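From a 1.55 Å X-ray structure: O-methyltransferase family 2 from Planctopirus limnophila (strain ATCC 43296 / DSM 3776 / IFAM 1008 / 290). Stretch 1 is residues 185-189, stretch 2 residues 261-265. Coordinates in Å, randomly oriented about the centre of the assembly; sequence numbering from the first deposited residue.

Stretch 1, residues 185-189: PGKIL
Stretch 2 (261-265) PPADD

Two loop segments of one chain, residues 185-189 and 261-265, meet in a small contact that buries 226 Å² summed over both sides. The touching residues lie at least 74 positions apart in sequence. Neither segment forms a helix, and the contacting residues of both are in loop conformation. The register is set by two pairs: the CA atoms of Gly 186 and Asp 264 are 6.1 Å apart, and those of Ile 188 and Ala 263 are 6.4 Å apart. Sequence numbers therefore rise along one segment as they fall along the other. Most of the covered surface belongs to Ile 188, Asp 264 and, to a lesser degree, Pro 262.

Asp 264 is the polar centre of the contact. Its backbone sits at phi/psi -85/-45°, its CA-to-CB bond points toward the first segment, and its side chain adopts the m rotamer (chi1 -65°, chi2 -70°). This brings the carboxylate of the buried Asp 264 close to the backbone of Gly 186 and Lys 187. Lys 187 N donates a hydrogen bond to Asp 264 OD1 over 2.8 Å, with an N-H...O angle of 178°, so the amide points almost exactly at its acceptor. The second carboxylate oxygen is used differently: water 1 donates a hydrogen bond to Asp 264 OD2 at 2.6 Å and accepts one from Leu 189 N at 2.7 Å. Water 1 lies 2.9 Å from Ile 188 N. Through one direct bond and one water bridge, the carboxylate thus engages two main-chain amides of the first segment; OD2 is also hydrogen-bonded elsewhere in the structure.

The close approach of the carboxylate depends on Gly 186 (phi/psi -71/159°), whose CA lies 3.5 Å from Asp 264 OD1. An ideal CB at Gly 186 would point sideways and fall 2.8 Å from Asp 264 OD2, a clash. Lys 187 (-111/-7°) contributes chiefly its amide. Its CA-to-CB bond is directed sideways, Lys 187 CB remains 3.8 Å from Asp 264 OD1, and the extended mttt side chain carries its end away from the second segment.

Ile 188 supplies the largest covered area of any residue here, 77 Å². With phi/psi -92/-46° and an mm side chain (chi1 -49°, chi2 -61°), its CA-to-CB bond points toward the second segment. Ile 188 CG1 packs 3.6 Å from Asp 264 OD2 and 3.7 Å from Ala 263 C, and the side chain continues to Ile 188 CD1, 4.0 Å from Pro 262 CB. This last pair is the apolar side-chain contact of the interface. Pro 262 (-57/138°) presents a C-gamma exo ring, with its CA-to-CB bond toward the first segment. Ala 263 is extended (-156/153°); its CA-to-CB bond points away from the first segment, and the backbone carbonyl carbon C is what lies near Ile 188 CG1. The isoleucine consequently spans from the aspartate carboxylate to the proline ring, adding van der Waals packing beside the polar anchor.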

ATOM      1  N   PRO A 185      38.954  -0.218  23.875  1.00 20.08           N
ATOM      2  CA  PRO A 185      39.417   1.137  24.196  1.00 18.81           C
ATOM      3  C   PRO A 185      39.844   1.839  22.917  1.00 19.25           C
ATOM      4  O   PRO A 185      40.437   1.225  22.024  1.00 21.38           O
ATOM      5  CB  PRO A 185      40.601   0.907  25.135  1.00 20.38           C
ATOM      6  CG  PRO A 185      40.381  -0.468  25.698  1.00 19.88           C
ATOM      7  CD  PRO A 185      39.687  -1.258  24.631  1.00 19.40           C
ATOM      8  N   GLY A 186      39.491   3.128  22.807  1.00 19.80           N
ATOM      9  CA  GLY A 186      39.784   3.867  21.597  1.00 19.64           C
ATOM     10  C   GLY A 186      41.267   4.159  21.440  1.00 19.70           C
ATOM     11  O   GLY A 186      42.043   4.163  22.396  1.00 21.28           O
ATOM     12  N   LYS A 187      41.658   4.431  20.197  1.00 19.13           N
ATOM     13  CA  LYS A 187      43.043   4.697  19.855  1.00 20.19           C
ATOM     14  C   LYS A 187      43.294   6.137  19.447  1.00 21.08           C
ATOM     15  O   LYS A 187      44.448   6.497  19.206  1.00 23.61           O
ATOM     16  CB  LYS A 187      43.476   3.784  18.706  1.00 22.97           C
ATOM     17  CG  LYS A 187      43.526   2.316  19.077  1.00 26.94           C
ATOM     18  CD  LYS A 187      44.096   1.537  17.912  1.00 32.44           C
ATOM     19  CE  LYS A 187      44.450   0.104  18.275  1.00 34.26           C
ATOM     20  NZ  LYS A 187      45.039  -0.596  17.084  1.00 33.99           N
ATOM     21  N   ILE A 188      42.250   6.948  19.313  1.00 20.61           N
ATOM     22  CA  ILE A 188      42.400   8.327  18.867  1.00 23.99           C
ATOM     23  C   ILE A 188      42.552   9.282  20.054  1.00 24.82           C
ATOM     24  O   ILE A 188      43.433  10.143  20.052  1.00 26.77           O
ATOM     25  CB  ILE A 188      41.214   8.737  17.956  1.00 25.13           C
ATOM     26  CG1 ILE A 188      40.927   7.695  16.839  1.00 22.80           C
ATOM     27  CG2 ILE A 188      41.462  10.125  17.376  1.00 25.70           C
ATOM     28  CD1 ILE A 188      42.065   7.434  15.844  1.00 21.86           C
ATOM     29  N   LEU A 189      41.710   9.152  21.085  1.00 25.70           N
ATOM     30  CA  LEU A 189      41.806   9.999  22.274  1.00 28.64           C
ATOM     31  C   LEU A 189      42.860   9.443  23.227  1.00 36.38           C
ATOM     32  O   LEU A 189      42.908   8.234  23.477  1.00 37.53           O
ATOM     33  CB  LEU A 189      40.478  10.063  23.016  1.00 27.54           C
ATOM     34  CG  LEU A 189      39.246  10.442  22.206  1.00 26.62           C
ATOM     35  CD1 LEU A 189      37.991  10.238  23.046  1.00 28.45           C
ATOM     36  CD2 LEU A 189      39.350  11.876  21.704  1.00 27.41           C
ATOM     37  N   PRO A 261      38.151  12.524   9.049  1.00 11.90           N
ATOM     38  CA  PRO A 261      38.963  12.760  10.254  1.00 11.29           C
ATOM     39  C   PRO A 261      39.259  11.444  10.953  1.00 11.76           C
ATOM     40  O   PRO A 261      38.524  10.445  10.771  1.00 12.28           O
ATOM     41  CB  PRO A 261      38.057  13.655  11.120  1.00 11.77           C
ATOM     42  CG  PRO A 261      36.674  13.238  10.711  1.00 14.77           C
ATOM     43  CD  PRO A 261      36.744  12.930   9.224  1.00 11.45           C
ATOM     44  N   PRO A 262      40.315  11.401  11.760  1.00 12.94           N
ATOM     45  CA  PRO A 262      40.614  10.183  12.523  1.00 13.30           C
ATOM     46  C   PRO A 262      39.437   9.790  13.395  1.00 12.20           C
ATOM     47  O   PRO A 262      38.808  10.635  14.034  1.00 13.97           O
ATOM     48  CB  PRO A 262      41.831  10.583  13.369  1.00 15.37           C
ATOM     49  CG  PRO A 262      42.473  11.683  12.609  1.00 16.48           C
ATOM     50  CD  PRO A 262      41.317  12.452  11.997  1.00 14.31           C
ATOM     51  N   ALA A 263      39.153   8.497  13.425  1.00 12.64           N
ATOM     52  CA  ALA A 263      38.026   7.964  14.173  1.00 10.86           C
ATOM     53  C   ALA A 263      38.276   6.508  14.509  1.00 11.90           C
ATOM     54  O   ALA A 263      38.990   5.808  13.787  1.00 14.54           O
ATOM     55  CB  ALA A 263      36.730   8.088  13.367  1.00 12.12           C
ATOM     56  N   ASP A 264      37.659   6.056  15.601  1.00 11.11           N
ATOM     57  CA  ASP A 264      37.673   4.636  15.939  1.00 11.42           C
ATOM     58  C   ASP A 264      36.560   3.880  15.214  1.00 10.12           C
ATOM     59  O   ASP A 264      36.777   2.780  14.708  1.00 11.91           O
ATOM     60  CB  ASP A 264      37.504   4.456  17.446  1.00 11.65           C
ATOM     61  CG  ASP A 264      38.683   5.018  18.238  1.00 14.79           C
ATOM     62  OD1 ASP A 264      39.793   4.431  18.170  1.00 16.90           O
ATOM     63  OD2 ASP A 264      38.514   6.036  18.924  1.00 15.88           O
ATOM     64  N   ASP A 265      35.357   4.441  15.203  1.00  9.99           N
ATOM     65  CA  ASP A 265      34.178   3.845  14.572  1.00  8.66           C
ATOM     66  C   ASP A 265      33.681   4.792  13.500  1.00 10.01           C
ATOM     67  O   ASP A 265      33.639   6.010  13.729  1.00  9.63           O
ATOM     68  CB  ASP A 265      33.041   3.640  15.571  1.00 11.05           C
ATOM     69  CG  ASP A 265      33.378   2.590  16.632  1.00 11.54           C
ATOM     70  OD1 ASP A 265      34.082   1.625  16.296  1.00 11.51           O
ATOM     71  OD2 ASP A 265      32.946   2.741  17.783  1.00 13.26           O
TER
HETATM   72  O   HOH W   1      39.766   7.224  20.872  1.00 15.83           O